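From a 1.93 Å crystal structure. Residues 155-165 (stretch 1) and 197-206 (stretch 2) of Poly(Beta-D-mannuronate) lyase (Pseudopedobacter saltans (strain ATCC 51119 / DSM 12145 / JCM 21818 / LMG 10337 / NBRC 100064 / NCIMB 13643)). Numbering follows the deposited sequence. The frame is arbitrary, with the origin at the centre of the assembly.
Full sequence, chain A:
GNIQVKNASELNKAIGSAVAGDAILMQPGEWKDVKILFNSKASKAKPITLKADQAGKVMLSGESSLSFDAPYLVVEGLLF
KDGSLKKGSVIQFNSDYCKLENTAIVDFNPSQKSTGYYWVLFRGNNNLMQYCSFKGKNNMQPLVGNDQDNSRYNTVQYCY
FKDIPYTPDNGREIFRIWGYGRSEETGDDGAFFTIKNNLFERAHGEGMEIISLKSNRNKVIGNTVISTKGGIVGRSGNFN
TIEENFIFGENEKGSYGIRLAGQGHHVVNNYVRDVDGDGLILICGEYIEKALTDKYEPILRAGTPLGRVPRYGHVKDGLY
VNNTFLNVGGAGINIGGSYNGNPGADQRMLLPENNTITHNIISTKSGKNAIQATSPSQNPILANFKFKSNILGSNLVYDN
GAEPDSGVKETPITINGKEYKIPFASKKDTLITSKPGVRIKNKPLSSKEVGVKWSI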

ATOM      1  N   THR A 155      -2.075  10.175  -5.086  1.00 22.07           N
ATOM      2  CA  THR A 155      -0.912   9.549  -5.705  1.00 23.72           C
ATOM      3  C   THR A 155       0.279   9.738  -4.778  1.00 23.69           C
ATOM      4  O   THR A 155       0.500  10.842  -4.272  1.00 22.45           O
ATOM      5  CB  THR A 155      -0.630  10.165  -7.093  1.00 20.97           C
ATOM      6  OG1 THR A 155      -1.705   9.839  -7.981  1.00 23.26           O
ATOM      7  CG2 THR A 155       0.674   9.617  -7.699  1.00 24.11           C
ATOM      8  N   VAL A 156       1.026   8.659  -4.541  1.00 21.32           N
ATOM      9  CA  VAL A 156       2.269   8.695  -3.785  1.00 18.69           C
ATOM     10  C   VAL A 156       3.340   8.083  -4.687  1.00 22.87           C
ATOM     11  O   VAL A 156       3.233   6.909  -5.061  1.00 20.12           O
ATOM     12  CB  VAL A 156       2.158   7.910  -2.463  1.00 18.01           C
ATOM     13  CG1 VAL A 156       3.532   7.792  -1.781  1.00 19.95           C
ATOM     14  CG2 VAL A 156       1.090   8.513  -1.537  1.00 19.07           C
ATOM     15  N   GLN A 157       4.350   8.874  -5.066  1.00 21.00           N
ATOM     16  CA  GLN A 157       5.343   8.385  -6.012  1.00 23.73           C
ATOM     17  C   GLN A 157       6.729   8.901  -5.661  1.00 24.70           C
ATOM     18  O   GLN A 157       6.875   9.970  -5.067  1.00 22.14           O
ATOM     19  CB  GLN A 157       4.967   8.757  -7.463  1.00 26.30           C
ATOM     20  CG  GLN A 157       4.868  10.238  -7.728  1.00 26.35           C
ATOM     21  CD  GLN A 157       4.424  10.533  -9.153  1.00 32.23           C
ATOM     22  OE1 GLN A 157       4.071   9.627  -9.899  1.00 33.46           O
ATOM     23  NE2 GLN A 157       4.428  11.810  -9.530  1.00 34.57           N
ATOM     24  N   TYR A 158       7.751   8.121  -6.039  1.00 22.95           N
ATOM     25  CA  TYR A 158       9.150   8.496  -5.825  1.00 24.24           C
ATOM     26  C   TYR A 158       9.436   8.821  -4.372  1.00 23.17           C
ATOM     27  O   TYR A 158      10.270   9.681  -4.064  1.00 21.84           O
ATOM     28  CB  TYR A 158       9.582   9.667  -6.718  1.00 27.28           C
ATOM     29  CG  TYR A 158       9.192   9.526  -8.167  1.00 27.78           C
ATOM     30  CD1 TYR A 158       9.707   8.499  -8.938  1.00 34.76           C
ATOM     31  CD2 TYR A 158       8.364  10.452  -8.780  1.00 30.60           C
ATOM     32  CE1 TYR A 158       9.367   8.371 -10.275  1.00 38.76           C
ATOM     33  CE2 TYR A 158       8.022  10.337 -10.117  1.00 28.96           C
ATOM     34  CZ  TYR A 158       8.523   9.298 -10.854  1.00 35.48           C
ATOM     35  OH  TYR A 158       8.190   9.180 -12.188  1.00 45.03           O
ATOM     36  N   CYS A 159       8.770   8.122  -3.463  1.00 22.30           N
ATOM     37  CA  CYS A 159       9.086   8.260  -2.057  1.00 19.93           C
ATOM     38  C   CYS A 159       9.962   7.102  -1.587  1.00 22.62           C
ATOM     39  O   CYS A 159      10.152   6.094  -2.273  1.00 22.65           O
ATOM     40  CB  CYS A 159       7.803   8.361  -1.224  1.00 23.38           C
ATOM     41  SG  CYS A 159       6.925   9.925  -1.500  1.00 22.75           S
ATOM     42  N   TYR A 160      10.499   7.271  -0.385  1.00 24.77           N
ATOM     43  CA  TYR A 160      11.460   6.343   0.190  1.00 26.26           C
ATOM     44  C   TYR A 160      10.984   5.970   1.589  1.00 23.33           C
ATOM     45  O   TYR A 160      10.831   6.849   2.449  1.00 23.83           O
ATOM     46  CB  TYR A 160      12.846   6.995   0.213  1.00 23.29           C
ATOM     47  CG  TYR A 160      13.998   6.107   0.622  1.00 30.45           C
ATOM     48  CD1 TYR A 160      13.941   4.727   0.463  1.00 30.04           C
ATOM     49  CD2 TYR A 160      15.161   6.662   1.157  1.00 34.73           C
ATOM     50  CE1 TYR A 160      15.014   3.924   0.821  1.00 33.66           C
ATOM     51  CE2 TYR A 160      16.234   5.863   1.531  1.00 37.92           C
ATOM     52  CZ  TYR A 160      16.157   4.503   1.353  1.00 37.67           C
ATOM     53  OH  TYR A 160      17.221   3.722   1.720  1.00 40.42           O
ATOM     54  N   PHE A 161      10.753   4.671   1.821  1.00 24.07           N
ATOM     55  CA  PHE A 161      10.299   4.165   3.118  1.00 22.76           C
ATOM     56  C   PHE A 161      11.348   3.192   3.644  1.00 27.55           C
ATOM     57  O   PHE A 161      11.528   2.104   3.088  1.00 26.76           O
ATOM     58  CB  PHE A 161       8.923   3.502   3.018  1.00 22.62           C
ATOM     59  CG  PHE A 161       7.883   4.351   2.322  1.00 22.57           C
ATOM     60  CD1 PHE A 161       7.774   4.348   0.940  1.00 24.18           C
ATOM     61  CD2 PHE A 161       7.030   5.165   3.063  1.00 23.94           C
ATOM     62  CE1 PHE A 161       6.826   5.128   0.291  1.00 24.31           C
ATOM     63  CE2 PHE A 161       6.071   5.950   2.425  1.00 26.39           C
ATOM     64  CZ  PHE A 161       5.978   5.942   1.031  1.00 22.23           C
ATOM     65  N   LYS A 162      12.016   3.573   4.730  1.00 25.68           N
ATOM     66  CA  LYS A 162      13.240   2.920   5.160  1.00 27.67           C
ATOM     67  C   LYS A 162      13.193   2.592   6.647  1.00 27.37           C
ATOM     68  O   LYS A 162      12.817   3.442   7.458  1.00 27.16           O
ATOM     69  CB  LYS A 162      14.447   3.811   4.888  1.00 29.92           C
ATOM     70  CG  LYS A 162      15.759   3.219   5.364  1.00 33.39           C
ATOM     71  CD  LYS A 162      16.910   4.175   5.129  1.00 37.35           C
ATOM     72  CE  LYS A 162      18.231   3.428   4.957  1.00 46.14           C
ATOM     73  NZ  LYS A 162      19.389   4.372   4.950  1.00 47.23           N
ATOM     74  N   ASP A 163      13.629   1.378   6.994  1.00 24.94           N
ATOM     75  CA  ASP A 163      13.839   0.959   8.386  1.00 28.87           C
ATOM     76  C   ASP A 163      12.606   1.239   9.240  1.00 26.18           C
ATOM     77  O   ASP A 163      12.629   2.029  10.190  1.00 29.40           O
ATOM     78  CB  ASP A 163      15.068   1.634   9.008  1.00 30.16           C
ATOM     79  CG  ASP A 163      16.355   1.350   8.257  1.00 32.95           C
ATOM     80  OD1 ASP A 163      16.509   0.252   7.686  1.00 34.08           O
ATOM     81  OD2 ASP A 163      17.236   2.226   8.268  1.00 38.08           O
ATOM     82  N   ILE A 164      11.512   0.587   8.873  1.00 23.94           N
ATOM     83  CA  ILE A 164      10.305   0.665   9.685  1.00 26.23           C
ATOM     84  C   ILE A 164      10.396  -0.558  10.592  1.00 25.91           C
ATOM     85  O   ILE A 164      10.196  -1.690  10.119  1.00 24.00           O
ATOM     86  CB  ILE A 164       9.035   0.679   8.818  1.00 24.56           C
ATOM     87  CG1 ILE A 164       9.141   1.757   7.720  1.00 26.30           C
ATOM     88  CG2 ILE A 164       7.793   0.874   9.700  1.00 25.08           C
ATOM     89  CD1 ILE A 164       9.384   3.178   8.201  1.00 24.29           C
ATOM     90  N   PRO A 165      10.766  -0.397  11.866  1.00 26.23           N
ATOM     91  CA  PRO A 165      11.092  -1.573  12.686  1.00 29.58           C
ATOM     92  C   PRO A 165       9.932  -2.555  12.810  1.00 25.92           C
ATOM     93  O   PRO A 165       8.759  -2.181  12.879  1.00 24.25           O
ATOM     94  CB  PRO A 165      11.485  -0.973  14.041  1.00 28.87           C
ATOM     95  CG  PRO A 165      10.939   0.392  14.054  1.00 33.68           C
ATOM     96  CD  PRO A 165      10.892   0.860  12.620  1.00 27.64           C
ATOM     97  N   ASN A 197       6.381   3.848  -8.243  1.00 24.22           N
ATOM     98  CA  ASN A 197       7.815   4.149  -8.279  1.00 24.46           C
ATOM     99  C   ASN A 197       8.331   4.571  -6.912  1.00 24.09           C
ATOM    100  O   ASN A 197       9.084   5.534  -6.786  1.00 23.80           O
ATOM    101  CB  ASN A 197       8.156   5.229  -9.323  1.00 24.81           C
ATOM    102  CG  ASN A 197       7.810   4.822 -10.735  1.00 25.83           C
ATOM    103  OD1 ASN A 197       7.864   3.648 -11.084  1.00 29.42           O
ATOM    104  ND2 ASN A 197       7.496   5.799 -11.571  1.00 25.50           N
ATOM    105  N   ASN A 198       7.940   3.832  -5.870  1.00 22.20           N
ATOM    106  CA  ASN A 198       8.510   4.051  -4.548  1.00 20.54           C
ATOM    107  C   ASN A 198       9.523   2.954  -4.222  1.00 22.93           C
ATOM    108  O   ASN A 198       9.473   1.846  -4.770  1.00 23.97           O
ATOM    109  CB  ASN A 198       7.424   4.077  -3.469  1.00 20.17           C
ATOM    110  CG  ASN A 198       6.381   5.131  -3.727  1.00 22.17           C
ATOM    111  OD1 ASN A 198       6.638   6.325  -3.576  1.00 22.50           O
ATOM    112  ND2 ASN A 198       5.209   4.696  -4.188  1.00 20.54           N
ATOM    113  N   LEU A 199      10.430   3.272  -3.306  1.00 21.58           N
ATOM    114  CA  LEU A 199      11.433   2.343  -2.798  1.00 24.05           C
ATOM    115  C   LEU A 199      11.133   1.997  -1.344  1.00 25.37           C
ATOM    116  O   LEU A 199      11.045   2.886  -0.488  1.00 24.49           O
ATOM    117  CB  LEU A 199      12.830   2.937  -2.926  1.00 24.18           C
ATOM    118  CG  LEU A 199      13.991   2.089  -2.401  1.00 26.48           C
ATOM    119  CD1 LEU A 199      14.093   0.748  -3.107  1.00 23.95           C
ATOM    120  CD2 LEU A 199      15.307   2.837  -2.549  1.00 27.71           C
ATOM    121  N   PHE A 200      11.070   0.718  -1.033  1.00 24.85           N
ATOM    122  CA  PHE A 200      10.882   0.251   0.314  1.00 23.18           C
ATOM    123  C   PHE A 200      12.141  -0.543   0.710  1.00 26.14           C
ATOM    124  O   PHE A 200      12.548  -1.413  -0.007  1.00 27.43           O
ATOM    125  CB  PHE A 200       9.686  -0.673   0.443  1.00 18.61           C
ATOM    126  CG  PHE A 200       8.379  -0.077   0.041  1.00 24.10           C
ATOM    127  CD1 PHE A 200       8.034   0.066  -1.279  1.00 21.49           C
ATOM    128  CD2 PHE A 200       7.461   0.264   0.985  1.00 20.87           C
ATOM    129  CE1 PHE A 200       6.820   0.586  -1.631  1.00 19.55           C
ATOM    130  CE2 PHE A 200       6.254   0.790   0.634  1.00 22.75           C
ATOM    131  CZ  PHE A 200       5.934   0.953  -0.669  1.00 21.62           C
ATOM    132  N   GLU A 201      12.767  -0.204   1.816  1.00 23.53           N
ATOM    133  CA  GLU A 201      13.909  -0.946   2.290  1.00 27.80           C
ATOM    134  C   GLU A 201      13.765  -1.248   3.763  1.00 25.28           C
ATOM    135  O   GLU A 201      13.814  -0.364   4.556  1.00 27.39           O
ATOM    136  CB  GLU A 201      15.167  -0.172   2.032  1.00 36.89           C
ATOM    137  CG  GLU A 201      16.436  -0.918   2.351  1.00 42.14           C
ATOM    138  CD  GLU A 201      17.419  -0.820   1.233  1.00 50.30           C
ATOM    139  OE1 GLU A 201      17.235   0.039   0.363  1.00 55.67           O
ATOM    140  OE2 GLU A 201      18.382  -1.606   1.221  1.00 59.74           O
ATOM    141  N   ARG A 202      13.703  -2.513   4.101  1.00 23.94           N
ATOM    142  CA  ARG A 202      13.458  -2.945   5.464  1.00 27.73           C
ATOM    143  C   ARG A 202      12.286  -2.188   6.100  1.00 25.09           C
ATOM    144  O   ARG A 202      12.334  -1.819   7.230  1.00 27.78           O
ATOM    145  CB  ARG A 202      14.732  -2.896   6.301  1.00 25.36           C
ATOM    146  CG  ARG A 202      15.675  -4.007   5.918  1.00 31.02           C
ATOM    147  CD  ARG A 202      17.134  -3.677   6.104  1.00 35.59           C
ATOM    148  NE  ARG A 202      17.942  -4.888   6.019  1.00 43.91           N
ATOM    149  CZ  ARG A 202      18.621  -5.329   4.963  1.00 40.61           C
ATOM    150  NH1 ARG A 202      18.661  -4.682   3.827  1.00 44.16           N
ATOM    151  NH2 ARG A 202      19.288  -6.444   5.068  1.00 46.35           N
ATOM    152  N   ALA A 203      11.231  -1.996   5.329  1.00 22.49           N
ATOM    153  CA  ALA A 203      10.031  -1.268   5.755  1.00 22.85           C
ATOM    154  C   ALA A 203       9.034  -2.214   6.416  1.00 24.91           C
ATOM    155  O   ALA A 203       7.852  -2.270   6.062  1.00 23.16           O
ATOM    156  CB  ALA A 203       9.404  -0.538   4.574  1.00 22.52           C
ATOM    157  N   HIS A 204       9.534  -2.967   7.401  1.00 23.28           N
ATOM    158  CA  HIS A 204       8.793  -4.105   7.945  1.00 24.42           C
ATOM    159  C   HIS A 204       7.436  -3.695   8.487  1.00 23.54           C
ATOM    160  O   HIS A 204       6.407  -4.230   8.070  1.00 23.58           O
ATOM    161  CB  HIS A 204       9.601  -4.800   9.049  1.00 24.04           C
ATOM    162  CG  HIS A 204      10.987  -5.190   8.642  1.00 26.42           C
ATOM    163  ND1 HIS A 204      11.273  -5.720   7.403  1.00 24.05           N
ATOM    164  CD2 HIS A 204      12.162  -5.160   9.317  1.00 26.59           C
ATOM    165  CE1 HIS A 204      12.566  -5.982   7.322  1.00 23.49           C
ATOM    166  NE2 HIS A 204      13.130  -5.645   8.468  1.00 23.14           N
ATOM    167  N   GLY A 205       7.421  -2.783   9.463  1.00 24.91           N
ATOM    168  CA  GLY A 205       6.181  -2.503  10.168  1.00 26.38           C
ATOM    169  C   GLY A 205       5.643  -3.774  10.799  1.00 25.18           C
ATOM    170  O   GLY A 205       6.358  -4.498  11.500  1.00 24.45           O
ATOM    171  N   GLU A 206       4.379  -4.082  10.507  1.00 22.79           N
ATOM    172  CA  GLU A 206       3.723  -5.276  11.032  1.00 21.79           C
ATOM    173  C   GLU A 206       4.262  -6.578  10.457  1.00 22.61           C
ATOM    174  O   GLU A 206       3.956  -7.641  11.012  1.00 23.83           O
ATOM    175  CB  GLU A 206       2.212  -5.202  10.775  1.00 24.93           C
ATOM    176  CG  GLU A 206       1.842  -5.317   9.295  1.00 22.99           C
ATOM    177  CD  GLU A 206       0.356  -5.168   9.055  1.00 24.02           C
ATOM    178  OE1 GLU A 206      -0.184  -5.869   8.167  1.00 24.19           O
ATOM    179  OE2 GLU A 206      -0.276  -4.352   9.754  1.00 23.67           O
TER

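The shortest polar contact joins a side chain to the backbone: Cys159 N donates to Asn198 OD1 at 2.8 Å, with an N-H...O angle of 158°. The same amide group donates from Asn198 ND2 to Val156 O (3.1 Å, 171°), so one buried asparagine satisfies the carbonyl before and the NH after the Gln157-Tyr158 pair. Tyr158 N also lies 3.2 Å from Asn198 OD1, but the angle is poor; its bond is a weak one to Asn197 O (3.0 Å, 125°).

Beyond this point a parallel ladder begins, its strand axes 4.9 Å apart and 6° from alignment. Leu199 N donates to Cys159 O (3.0 Å), Phe161 N to Leu199 O (2.9 Å), Glu201 N to Phe161 O (2.9 Å) and Asp163 N to Glu201 O (3.0 Å). All four angles lie between 165° and 173°. The bonds alternate in direction, and Phe161 uses both its NH and its carbonyl, as expected where parallel strands pair. CA-H...O contacts supplement them, among them Lys162 CA to Glu201 O at 3.4 Å.

The pairing continues past the ladder with Ile164 N to Arg202 O (3.0 Å), more bent at 141°, and Gly205 N to Ile164 O (3.1 Å, 167°). Gly205 has a positive phi of 58°, which favours glycine.

Side-chain packing follows the register. Phe161 and Phe200 share one sheet face; their ring planes differ by 19° and their centroids are 5.1 Å apart, but the rings are slid so that they barely overlap. Phe161 CD1 sits over a face of the Phe200 ring, 3.9 Å from Phe200 CE2. On the sheet face that carries Tyr160 and Leu199, Tyr160 CE1 meets Leu199 CD2 at 3.6 Å. Farther along, Ile164 CG1 packs 3.9 Å from Ala203 CB. Together the stretches bury 811 Å², both sides summed.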